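Local coordinates for hypothetical protein (Lactobacillus plantarum, PDB 2IAY) that is of unknown function but, as a member of the DUF1831 family with a new fold, may have a role in amino-acid metabolism, at residues V8-D13 with M72-G77; K15-S20 with D109-D114. All coordinates share one frame; numbering follows the deposited sequence. Where two conformers were deposited one is given.

Contact 1 (V8-D13 with M72-G77); sequences VKLDGD and MTTVTG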
# COMPACT_ATOMS: atom_id res chain seq x y z
N VAL A 8 -2.75 -9.26 -1.72
CA VAL A 8 -2.53 -8.88 -0.34
C VAL A 8 -3.85 -8.48 0.27
O VAL A 8 -4.63 -7.76 -0.34
CB VAL A 8 -1.53 -7.68 -0.18
CG1 VAL A 8 -1.50 -7.20 1.25
CG2 VAL A 8 -0.13 -8.09 -0.74
N LYS A 9 -4.09 -8.95 1.48
CA LYS A 9 -5.21 -8.51 2.27
C LYS A 9 -4.64 -7.82 3.50
O LYS A 9 -3.96 -8.46 4.29
CB LYS A 9 -6.09 -9.68 2.70
CG LYS A 9 -7.26 -9.24 3.53
CD LYS A 9 -8.09 -10.42 3.96
CE LYS A 9 -8.86 -10.93 2.78
N LEU A 10 -4.88 -6.52 3.65
CA LEU A 10 -4.44 -5.78 4.80
C LEU A 10 -5.06 -6.31 6.07
O LEU A 10 -6.17 -6.85 6.06
CB LEU A 10 -4.76 -4.28 4.66
CG LEU A 10 -4.09 -3.58 3.47
CD1 LEU A 10 -4.73 -2.21 3.33
CD2 LEU A 10 -2.58 -3.47 3.68
N ASP A 11 -4.31 -6.18 7.18
CA ASP A 11 -4.80 -6.68 8.43
C ASP A 11 -6.17 -6.09 8.71
O ASP A 11 -6.39 -4.87 8.71
CB ASP A 11 -3.83 -6.30 9.58
CG ASP A 11 -2.55 -7.06 9.57
OD1 ASP A 11 -2.39 -8.04 8.83
OD2 ASP A 11 -1.71 -6.77 10.44
N GLY A 12 -7.13 -6.98 8.97
CA GLY A 12 -8.46 -6.54 9.27
C GLY A 12 -9.38 -6.21 8.12
O GLY A 12 -10.56 -5.97 8.30
N ASP A 13 -8.83 -6.12 6.93
CA ASP A 13 -9.63 -5.67 5.82
C ASP A 13 -10.58 -6.77 5.34
O ASP A 13 -10.30 -7.96 5.49
CB ASP A 13 -8.66 -5.21 4.71
CG ASP A 13 -9.27 -4.20 3.73
OD1 ASP A 13 -10.53 -4.07 3.63
OD2 ASP A 13 -8.47 -3.57 2.96
N MSE A 72 2.30 -5.23 0.73
CA MSE A 72 1.61 -4.04 1.17
C MSE A 72 1.18 -4.24 2.60
O MSE A 72 0.68 -5.31 2.96
CB MSE A 72 0.44 -3.73 0.28
CG MSE A 72 -0.26 -2.42 0.62
SE MSE A 72 -1.65 -1.97 -0.68
CE MSE A 72 -2.82 -3.42 -0.27
N THR A 73 1.40 -3.25 3.43
CA THR A 73 1.13 -3.33 4.87
C THR A 73 0.66 -2.00 5.43
O THR A 73 0.97 -0.96 4.91
CB THR A 73 2.40 -3.77 5.65
OG1 THR A 73 3.49 -2.90 5.35
CG2 THR A 73 2.80 -5.23 5.32
N THR A 74 -0.07 -2.07 6.54
CA THR A 74 -0.34 -0.95 7.42
C THR A 74 0.45 -1.14 8.69
O THR A 74 0.39 -2.21 9.32
CB THR A 74 -1.84 -0.78 7.71
OG1 THR A 74 -2.41 -2.03 8.11
CG2 THR A 74 -2.60 -0.29 6.45
N VAL A 75 1.11 -0.10 9.07
CA VAL A 75 1.92 -0.08 10.30
C VAL A 75 1.52 1.14 11.09
O VAL A 75 0.80 2.01 10.63
CB VAL A 75 3.43 -0.09 9.95
CG1 VAL A 75 3.85 -1.42 9.31
CG2 VAL A 75 3.79 1.08 9.05
N THR A 76 1.95 1.19 12.36
CA THR A 76 1.71 2.39 13.14
C THR A 76 2.65 3.52 12.66
O THR A 76 3.43 3.34 11.74
CB THR A 76 1.91 2.16 14.63
OG1 THR A 76 3.30 2.02 14.86
CG2 THR A 76 1.17 0.94 15.13
N GLY A 77 2.53 4.70 13.26
CA GLY A 77 3.35 5.84 12.88
C GLY A 77 4.84 5.66 13.05
O GLY A 77 5.60 6.43 12.47
O HOH W 1 -5.11 -2.45 8.47
O HOH W 2 -1.59 -4.97 6.80
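Leu10 and Val8 meet the selenomethionine Met72 in the apolar half of this contact. The Leu10 and Met72 side chains cross at about a right angle, Leu10 CG lying 4.0 Å from Met72 CE. The bend at chi3 (67°) brings CE there. Leu10 CD2 lies 3.9 Å from Thr73 CA. With CG1 anti to the backbone N (chi1 172°), Val8 packs that methyl against Met72 CB at 4.1 Å. The same Val8 CG1 lies 3.4 Å from the carbonyl O of Met72. Leu98 and Leu102 of helix 92-107 touch Leu10 and Met72 respectively, and help to bury these two residues.

The polar half runs through water, since no direct hydrogen bond joins the segments. One water donates to Asp11 O and to Thr74 OG1, the latter over 2.8 Å; a second accepts from Asp11 N and, over 3.3 Å, from Thr74 N. Thr74 OG1 also bonds to Ala83 O. Within 8-13, Asp13 N reaches Leu10 O at 2.9 Å, closing a type II turn whose positive phi falls on Gly12.

The chemistry implies a loop docked on strand 70-76 by hydrophobic burial and bridging water, without extending the sheet through direct backbone pairing.

Contact 2 (K15-S20 with D109-D114); sequences KTYTLS and DILTTD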
# COMPACT_ATOMS: atom_id res chain seq x y z
N LYS A 15 -11.43 -6.50 1.98
CA LYS A 15 -11.05 -6.51 0.58
C LYS A 15 -9.65 -7.09 0.43
O LYS A 15 -8.83 -6.88 1.29
CB LYS A 15 -10.97 -5.05 0.03
CG LYS A 15 -12.29 -4.40 0.03
CD LYS A 15 -12.26 -3.08 -0.65
CE LYS A 15 -13.59 -2.44 -0.30
NZ LYS A 15 -14.08 -1.43 -1.19
N THR A 16 -9.40 -7.74 -0.69
CA THR A 16 -8.07 -8.19 -1.11
C THR A 16 -7.67 -7.37 -2.34
O THR A 16 -8.51 -7.16 -3.23
CB THR A 16 -8.11 -9.72 -1.38
OG1 THR A 16 -8.30 -10.41 -0.15
CG2 THR A 16 -6.84 -10.24 -1.96
N TYR A 17 -6.41 -6.95 -2.40
CA TYR A 17 -5.90 -6.23 -3.55
C TYR A 17 -5.00 -7.16 -4.33
O TYR A 17 -4.22 -7.92 -3.76
CB TYR A 17 -5.14 -4.96 -3.10
CG TYR A 17 -6.07 -3.93 -2.57
CD1 TYR A 17 -6.40 -3.90 -1.23
CD2 TYR A 17 -6.64 -2.99 -3.41
CE1 TYR A 17 -7.28 -2.96 -0.74
CE2 TYR A 17 -7.51 -2.05 -2.91
CZ TYR A 17 -7.84 -2.06 -1.58
OH TYR A 17 -8.72 -1.15 -1.06
N THR A 18 -5.11 -7.08 -5.66
CA THR A 18 -4.31 -7.86 -6.57
C THR A 18 -3.45 -6.97 -7.42
O THR A 18 -3.90 -5.95 -7.94
CB THR A 18 -5.26 -8.65 -7.48
OG1 THR A 18 -6.04 -9.53 -6.67
CG2 THR A 18 -4.52 -9.50 -8.52
N LEU A 19 -2.20 -7.35 -7.62
CA LEU A 19 -1.30 -6.60 -8.49
C LEU A 19 -1.74 -6.82 -9.94
O LEU A 19 -1.93 -7.93 -10.35
CB LEU A 19 0.13 -7.08 -8.27
CG LEU A 19 1.23 -6.34 -9.05
CD1 LEU A 19 1.38 -4.89 -8.59
CD2 LEU A 19 2.55 -7.07 -8.97
N SER A 20 -1.85 -5.76 -10.70
CA SER A 20 -2.21 -5.89 -12.09
C SER A 20 -1.15 -6.68 -12.83
O SER A 20 0.03 -6.37 -12.74
CB SER A 20 -2.38 -4.56 -12.77
OG SER A 20 -2.50 -4.81 -14.16
N ASP A 109 -4.26 1.12 -13.21
CA ASP A 109 -3.79 -0.22 -13.58
C ASP A 109 -2.59 -0.68 -12.78
O ASP A 109 -1.69 -1.31 -13.32
CB ASP A 109 -3.56 -0.36 -15.10
CG ASP A 109 -3.25 -1.78 -15.57
OD1 ASP A 109 -3.88 -2.73 -15.09
OD2 ASP A 109 -2.38 -1.97 -16.46
N ILE A 110 -2.60 -0.38 -11.48
CA ILE A 110 -1.60 -0.91 -10.56
C ILE A 110 -2.17 -2.04 -9.72
O ILE A 110 -1.54 -3.10 -9.61
CB ILE A 110 -0.95 0.21 -9.70
CG1 ILE A 110 -0.19 1.22 -10.63
CG2 ILE A 110 -0.05 -0.39 -8.62
CD1 ILE A 110 0.19 2.51 -9.96
N LEU A 111 -3.35 -1.80 -9.14
CA LEU A 111 -4.05 -2.79 -8.31
C LEU A 111 -5.47 -2.99 -8.84
O LEU A 111 -6.04 -2.05 -9.41
CB LEU A 111 -4.16 -2.33 -6.86
CG LEU A 111 -2.85 -2.12 -6.10
CD1 LEU A 111 -3.16 -1.60 -4.68
CD2 LEU A 111 -2.03 -3.43 -6.05
N THR A 112 -6.02 -4.15 -8.56
CA THR A 112 -7.47 -4.39 -8.66
C THR A 112 -7.97 -4.97 -7.35
O THR A 112 -7.18 -5.34 -6.49
CB THR A 112 -7.81 -5.32 -9.81
OG1 THR A 112 -7.22 -6.60 -9.56
CG2 THR A 112 -7.39 -4.74 -11.13
N THR A 113 -9.27 -5.01 -7.17
CA THR A 113 -9.85 -5.74 -6.06
C THR A 113 -11.07 -6.51 -6.58
O THR A 113 -11.48 -6.36 -7.73
CB THR A 113 -10.14 -4.79 -4.84
OG1 THR A 113 -10.57 -5.52 -3.70
CG2 THR A 113 -11.16 -3.75 -5.17
N ASP A 114 -11.63 -7.39 -5.74
CA ASP A 114 -12.75 -8.22 -6.23
C ASP A 114 -14.02 -7.38 -6.42
O ASP A 114 -14.25 -6.42 -5.67
CB ASP A 114 -13.04 -9.35 -5.28
CG ASP A 114 -11.89 -10.33 -5.15
OD1 ASP A 114 -10.90 -10.32 -5.95
OD2 ASP A 114 -12.00 -11.20 -4.26
OXT ASP A 114 -14.83 -7.63 -7.34
O HOH W 3 -8.34 -8.94 -5.42
O HOH W 4 -11.51 -8.05 -2.72
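Thr18 and Thr112 form the regular centre of this contact, an antiparallel hydrogen-bonded pair: Thr18 N gives a bond of 2.8 Å to Thr112 O, and Thr112 N returns one to Thr18 O. Farther along, Ser20 N bonds to Ile110 O at 2.9 Å. The tightly packed face carries Tyr17, Leu19 and Leu111. Tyr17 and Leu111 cross at about a right angle, with Leu111 CD1 4.0 Å from Tyr17 CD2, and Leu19 CD1 comes 3.6 Å from Ile110 O. Phe70 and Phe105 cover Leu111 from strand 70-76 and helix 92-107. On the face opposite Tyr17 and Leu111, Thr112 OG1 approaches Thr18 CB to 3.5 Å, the two side chains crossing obliquely, and Thr112 is exposed.

At one end, Ser20 OG lies anti to the backbone N (chi1 171°) and donates to Asp109 OD1 over 2.7 Å, meeting it from above the carboxylate plane. Asp109 OD2 is hydrogen-bonded to Thr22 OG1 and forms a salt bridge with Lys24 NZ. An alanine in place of Asp109 would probably cost Ser20 OG this acceptor, break the bond to Thr22 and leave the Lys24 charge without its mate.

The other end is looser and wetter. In one of the two conformers of Thr113, OG1 donates to Thr16 O at 2.7 Å, from above the carbonyl plane. One water ties Thr16 O, Thr18 OG1 and Asp114 OD1 together, while another accepts from Thr16 N and from the exposed Asp114 through its N.

One face, with Tyr17, Leu19 and Leu111, against helix 92-107 and strand 70-76, and the other, with Thr18 and Thr112, toward water, is characteristic of an amphipathic antiparallel sheet; here the C-terminal strand 111-113 forms one of its two edges, beside the central strand 17-19.

The centres of contacts 1 and 2 lie about 14 Å apart, and their segments alternate along the chain: 8-13, 15-20, 72-77, 109-114. Strand 7-8 neighbours strand 17-19 in the three-stranded antiparallel sheet that strand 111-113 completes, and a probable hydrogen bond from Val8 N to Tyr17 O joins the contacts directly. Contact 1 connects the loop leaving that sheet to strand 70-76, an outermost strand of the four-stranded sheet, whereas contact 2 pairs strands within the smaller sheet. Helix 92-107 touches residues of both, and Tyr17 rests on Met72. Together they illustrate how the N-terminal strands and the C-terminal strand are gathered against helix 92-107 and the edge strand 70-76 of the larger sheet.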